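Aldehyde dehydrogenase (Burkholderia cenocepacia, PDB 4O6R) probably oxidises aldehydes to carboxylic acids with NAD(P)+ as cofactor. Local coordinates at residues L160-T163 / S164-M167; V178-P181 / S182-T185. All coordinates share one frame; numbering follows the deposited sequence.

Contact 1. Residues L160-T163 / S164-M167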
loop_
_atom_site.group_PDB
_atom_site.type_symbol
_atom_site.label_atom_id
_atom_site.label_comp_id
_atom_site.label_asym_id
_atom_site.label_seq_id
_atom_site.Cartn_x
_atom_site.Cartn_y
_atom_site.Cartn_z
ATOM N N LEU A 160 -22.501 -2.480 22.576
ATOM C CA LEU A 160 -23.003 -2.659 21.213
ATOM C C LEU A 160 -21.927 -2.264 20.207
ATOM O O LEU A 160 -21.594 -3.025 19.300
ATOM C CB LEU A 160 -24.269 -1.836 20.991
ATOM C CG LEU A 160 -24.934 -1.904 19.619
ATOM C CD1 LEU A 160 -25.305 -3.341 19.275
ATOM C CD2 LEU A 160 -26.157 -1.003 19.578
ATOM N N MET A 161 -21.336 -1.094 20.387
ATOM C CA MET A 161 -20.321 -0.616 19.443
ATOM C C MET A 161 -19.127 -1.570 19.379
ATOM O O MET A 161 -18.578 -1.808 18.302
ATOM C CB MET A 161 -19.872 0.788 19.823
ATOM C CG MET A 161 -19.496 1.684 18.663
ATOM S SD MET A 161 -19.226 3.359 19.302
ATOM C CE MET A 161 -17.837 3.031 20.420
ATOM N N PHE A 162 -18.742 -2.118 20.525
ATOM C CA PHE A 162 -17.607 -3.043 20.567
ATOM C C PHE A 162 -17.834 -4.307 19.775
ATOM O O PHE A 162 -16.857 -4.883 19.297
ATOM C CB PHE A 162 -17.218 -3.426 22.002
ATOM C CG PHE A 162 -16.552 -2.323 22.767
ATOM C CD1 PHE A 162 -15.742 -1.419 22.145
ATOM C CD2 PHE A 162 -16.730 -2.228 24.125
ATOM C CE1 PHE A 162 -15.145 -0.399 22.860
ATOM C CE2 PHE A 162 -16.120 -1.245 24.843
ATOM C CZ PHE A 162 -15.320 -0.327 24.221
ATOM N N THR A 163 -19.087 -4.755 19.623
ATOM C CA THR A 163 -19.341 -5.916 18.748
ATOM C C THR A 163 -18.784 -5.677 17.364
ATOM O O THR A 163 -18.165 -6.567 16.767
ATOM C CB THR A 163 -20.835 -6.331 18.624
ATOM O OG1 THR A 163 -21.612 -5.334 17.946
ATOM C CG2 THR A 163 -21.437 -6.598 19.998
ATOM N N SER A 164 -19.015 -4.478 16.847
ATOM C CA SER A 164 -18.551 -4.108 15.517
ATOM C C SER A 164 -17.047 -3.854 15.483
ATOM O O SER A 164 -16.366 -4.311 14.564
ATOM C CB SER A 164 -19.315 -2.903 14.989
ATOM O OG SER A 164 -18.961 -1.696 15.667
ATOM N N TRP A 165 -16.507 -3.153 16.469
ATOM C CA TRP A 165 -15.060 -2.862 16.451
ATOM C C TRP A 165 -14.204 -4.139 16.477
ATOM O O TRP A 165 -13.177 -4.235 15.821
ATOM C CB TRP A 165 -14.678 -1.999 17.640
ATOM C CG TRP A 165 -15.140 -0.590 17.581
ATOM C CD1 TRP A 165 -16.143 -0.053 16.813
ATOM C CD2 TRP A 165 -14.625 0.482 18.364
ATOM N NE1 TRP A 165 -16.271 1.300 17.073
ATOM C CE2 TRP A 165 -15.352 1.646 18.023
ATOM C CE3 TRP A 165 -13.567 0.583 19.284
ATOM C CZ2 TRP A 165 -15.049 2.907 18.572
ATOM C CZ3 TRP A 165 -13.283 1.840 19.853
ATOM C CH2 TRP A 165 -14.025 2.973 19.490
ATOM N N LYS A 166 -14.649 -5.099 17.274
ATOM C CA LYS A 166 -13.995 -6.390 17.407
ATOM C C LYS A 166 -14.254 -7.348 16.254
ATOM O O LYS A 166 -13.318 -7.860 15.612
ATOM C CB LYS A 166 -14.494 -7.057 18.670
ATOM C CG LYS A 166 -14.066 -6.362 19.927
ATOM C CD LYS A 166 -12.600 -6.537 20.155
ATOM C CE LYS A 166 -12.015 -5.220 20.541
ATOM N NZ LYS A 166 -10.528 -5.290 20.546
ATOM N N MET A 167 -15.526 -7.603 16.001
ATOM C CA MET A 167 -15.893 -8.652 15.085
ATOM C C MET A 167 -15.809 -8.243 13.628
ATOM O O MET A 167 -15.584 -9.101 12.780
ATOM C CB MET A 167 -17.275 -9.222 15.408
ATOM C CG MET A 167 -17.293 -9.873 16.782
ATOM S SD MET A 167 -18.691 -10.995 17.026
ATOM C CE MET A 167 -19.988 -9.815 17.424
#

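Contact 2. Residues V178-P181 / S182-T185. With AMP (adenosine monophosphate), chain E.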
loop_
_atom_site.group_PDB
_atom_site.type_symbol
_atom_site.label_atom_id
_atom_site.label_comp_id
_atom_site.label_asym_id
_atom_site.label_seq_id
_atom_site.Cartn_x
_atom_site.Cartn_y
_atom_site.Cartn_z
ATOM N N VAL A 178 -14.754 -16.231 19.089
ATOM C CA VAL A 178 -15.371 -16.481 20.383
ATOM C C VAL A 178 -15.241 -15.165 21.141
ATOM O O VAL A 178 -14.125 -14.715 21.422
ATOM C CB VAL A 178 -14.676 -17.606 21.151
ATOM C CG1 VAL A 178 -15.331 -17.801 22.497
ATOM C CG2 VAL A 178 -14.710 -18.899 20.312
ATOM N N LEU A 179 -16.388 -14.557 21.424
ATOM C CA LEU A 179 -16.424 -13.272 22.048
ATOM C C LEU A 179 -17.035 -13.388 23.460
ATOM O O LEU A 179 -18.125 -13.940 23.641
ATOM C CB LEU A 179 -17.163 -12.261 21.173
ATOM C CG LEU A 179 -17.107 -10.784 21.628
ATOM C CD1 LEU A 179 -17.056 -9.820 20.442
ATOM C CD2 LEU A 179 -18.301 -10.441 22.456
ATOM N N LYS A 180 -16.332 -12.840 24.436
ATOM C CA LYS A 180 -16.821 -12.761 25.816
ATOM C C LYS A 180 -17.192 -11.314 26.147
ATOM O O LYS A 180 -16.318 -10.503 26.498
ATOM C CB LYS A 180 -15.803 -13.295 26.841
ATOM C CG LYS A 180 -16.470 -13.439 28.245
ATOM C CD LYS A 180 -15.616 -13.063 29.438
ATOM C CE LYS A 180 -15.719 -11.624 29.871
ATOM N NZ LYS A 180 -17.009 -11.216 30.476
ATOM N N PRO A 181 -18.482 -10.967 26.016
ATOM C CA PRO A 181 -18.872 -9.592 26.344
ATOM C C PRO A 181 -18.971 -9.444 27.845
ATOM O O PRO A 181 -18.947 -10.458 28.581
ATOM C CB PRO A 181 -20.249 -9.461 25.686
ATOM C CG PRO A 181 -20.831 -10.829 25.829
ATOM C CD PRO A 181 -19.659 -11.788 25.662
ATOM N N SER A 182 -19.103 -8.218 28.313
ATOM C CA SER A 182 -19.247 -8.001 29.736
ATOM C C SER A 182 -20.525 -8.608 30.231
ATOM O O SER A 182 -21.604 -8.416 29.633
ATOM C CB SER A 182 -19.307 -6.512 30.066
ATOM O OG SER A 182 -19.502 -6.383 31.445
ATOM N N GLU A 183 -20.418 -9.321 31.349
ATOM C CA GLU A 183 -21.587 -9.910 31.994
ATOM C C GLU A 183 -22.462 -8.842 32.637
ATOM O O GLU A 183 -23.603 -9.115 32.957
ATOM C CB GLU A 183 -21.181 -10.985 33.023
ATOM C CG GLU A 183 -20.528 -10.481 34.295
ATOM C CD GLU A 183 -19.073 -10.074 34.168
ATOM O OE1 GLU A 183 -18.475 -10.051 33.055
ATOM O OE2 GLU A 183 -18.516 -9.795 35.252
ATOM N N ILE A 184 -21.913 -7.634 32.812
ATOM C CA ILE A 184 -22.679 -6.483 33.321
ATOM C C ILE A 184 -23.677 -5.970 32.275
ATOM O O ILE A 184 -24.756 -5.474 32.647
ATOM C CB ILE A 184 -21.750 -5.295 33.734
ATOM C CG1 ILE A 184 -20.642 -5.742 34.698
ATOM C CG2 ILE A 184 -22.558 -4.167 34.371
ATOM C CD1 ILE A 184 -21.131 -6.594 35.826
ATOM N N THR A 185 -23.306 -6.042 30.988
ATOM C CA THR A 185 -24.110 -5.470 29.907
ATOM C C THR A 185 -24.095 -6.388 28.685
ATOM O O THR A 185 -23.544 -6.023 27.642
ATOM C CB THR A 185 -23.539 -4.104 29.455
ATOM O OG1 THR A 185 -22.170 -4.264 29.028
ATOM C CG2 THR A 185 -23.611 -3.105 30.563
HETATM P P AMP E . -11.573 -5.370 33.523
HETATM O O1P AMP E . -10.501 -4.643 32.787
HETATM O O2P AMP E . -11.001 -6.451 34.466
HETATM O O3P AMP E . -12.629 -4.424 34.124
HETATM O "O5'" AMP E . -12.473 -6.236 32.444
HETATM C "C5'" AMP E . -12.872 -5.942 31.077
HETATM C "C4'" AMP E . -13.372 -7.280 30.454
HETATM O "O4'" AMP E . -12.427 -8.317 30.786
HETATM C "C3'" AMP E . -14.723 -7.829 30.933
HETATM O "O3'" AMP E . -15.531 -8.466 29.892
HETATM C "C2'" AMP E . -14.305 -8.805 32.046
HETATM O "O2'" AMP E . -15.270 -9.815 32.421
HETATM C "C1'" AMP E . -13.003 -9.399 31.517
HETATM N N9 AMP E . -12.063 -9.954 32.551
HETATM C C8 AMP E . -11.999 -9.654 33.883
HETATM N N7 AMP E . -11.027 -10.398 34.506
HETATM C C5 AMP E . -10.430 -11.192 33.573
HETATM C C6 AMP E . -9.332 -12.203 33.515
HETATM N N6 AMP E . -8.635 -12.555 34.603
HETATM N N1 AMP E . -9.014 -12.790 32.347
HETATM C C2 AMP E . -9.693 -12.468 31.236
HETATM N N3 AMP E . -10.707 -11.574 31.209
HETATM C C4 AMP E . -11.126 -10.901 32.301
#

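Contact 1. Residues L160-T163 / S164-M167
W165 meets two side chains of the preceding helical turn, M161 and F162. F162 brings an edge of its ring toward the face of the W165 six-membered ring, an offset edge-to-face pair with planes at 73° and centroids 5.7 Å apart; its CE1 approaches W165 CE3 to 4.0 Å. Both rings have CG anti to the carbonyl carbon (chi1 -72° in each), which places them along the same flank of the helix. In the conformer described here, one of two modelled and so provisional, M161 bends at chi3 (62°), bringing its CE over one face of the indole, displaced toward the rim. In that conformer the sulfur lies obliquely to the five-membered ring, a Met-aromatic contact with SD 5.0 Å from the centroid. F456 adds a further edge-to-face partner to W165. These residues belong to helix 159-172, the crossover helix of a beta-alpha-beta unit between strands 138-153 and 176-180, and F162 also packs on V154 of the AMP site. M161 O accepts two bonds, both in its carbonyl plane: the backbone N of W165 at 3.1 Å, and S164 OG at 2.7 Å, on a lone pair. T163 OG1 likewise turns back to L160 O (2.7 Å), bonding its hydroxyl within the buried helix. CE of M167 lies 3.8 Å from T163 CB, while the ammonium of K166 forms a salt bridge with E467.

Contact 2. Residues V178-P181 / S182-T185
The backbone leaves strand 176-180 at K180, runs extended through P181 and S182, and turns at E183 and I184, where T185 N bonds to S182 O at 3.2 Å. K180 and E183 face each other across this exit, joined by a salt bridge in which NZ of K180 lies 3.2 Å from OE1 of E183; as a hydrogen bond it is weak. Three successive bends, at chi2, chi3 and chi4, fold the lysine chain back so that its ammonium comes beside the carbonyl of the next residue. There NZ donates to P181 O at 2.8 Å, from above the carbonyl plane, 45° out of it and not on a lone pair. Another carbonyl, G211 O, also accepts from this nitrogen. The strand-to-loop junction forms part of the AMP pocket in an arrangement consistent with the Rossmann-type nucleotide-binding domain of aldehyde dehydrogenases, and the ribose of AMP sits against it. K180 NZ reaches both ribose hydroxyls, bonding AMP O2' at 3.0 Å and, more weakly, O3' of the same sugar. E183 has CG between the backbone N and the carbonyl carbon (chi1 71°) and bends again at chi2, which turns OE1 toward the sugar; AMP O2' donates a weak bond to this E183 OE1 at 3.3 Å. The carboxylate and the ammonium thus meet at the same hydroxyl, and the proximity of E183 would probably favour the charged form of the lysine. S182 OG accepts from I184 N at 3.0 Å, an ST turn at the start of the loop. S182 CA passes 3.7 Å from AMP O3', so the main chain also lines the ribose, while V154 O and S234 N are also hydrogen-bonded to AMP.

Overall arrangement
Contact 1 and contact 2 come in series along the chain, with centres about 11 Å apart. The first lies within helix 159-172; the second spans the end of strand 176-180 and the loop leading to helix 187-199. Helix and strand are consecutive elements of the beta-alpha-beta unit that starts with strand 138-153, and strand 176-180 pairs in parallel with that strand. The two contacts meet directly through L179, whose CD1 packs 3.7 Å from M167 CG. Helix 159-172 thus packs against a strand whose end and following loop carry AMP-binding residues, K180 and E183. Both contacts are buried; contact 2 touches AMP directly, whereas the F162 side chain of contact 1 is about 8 Å from it.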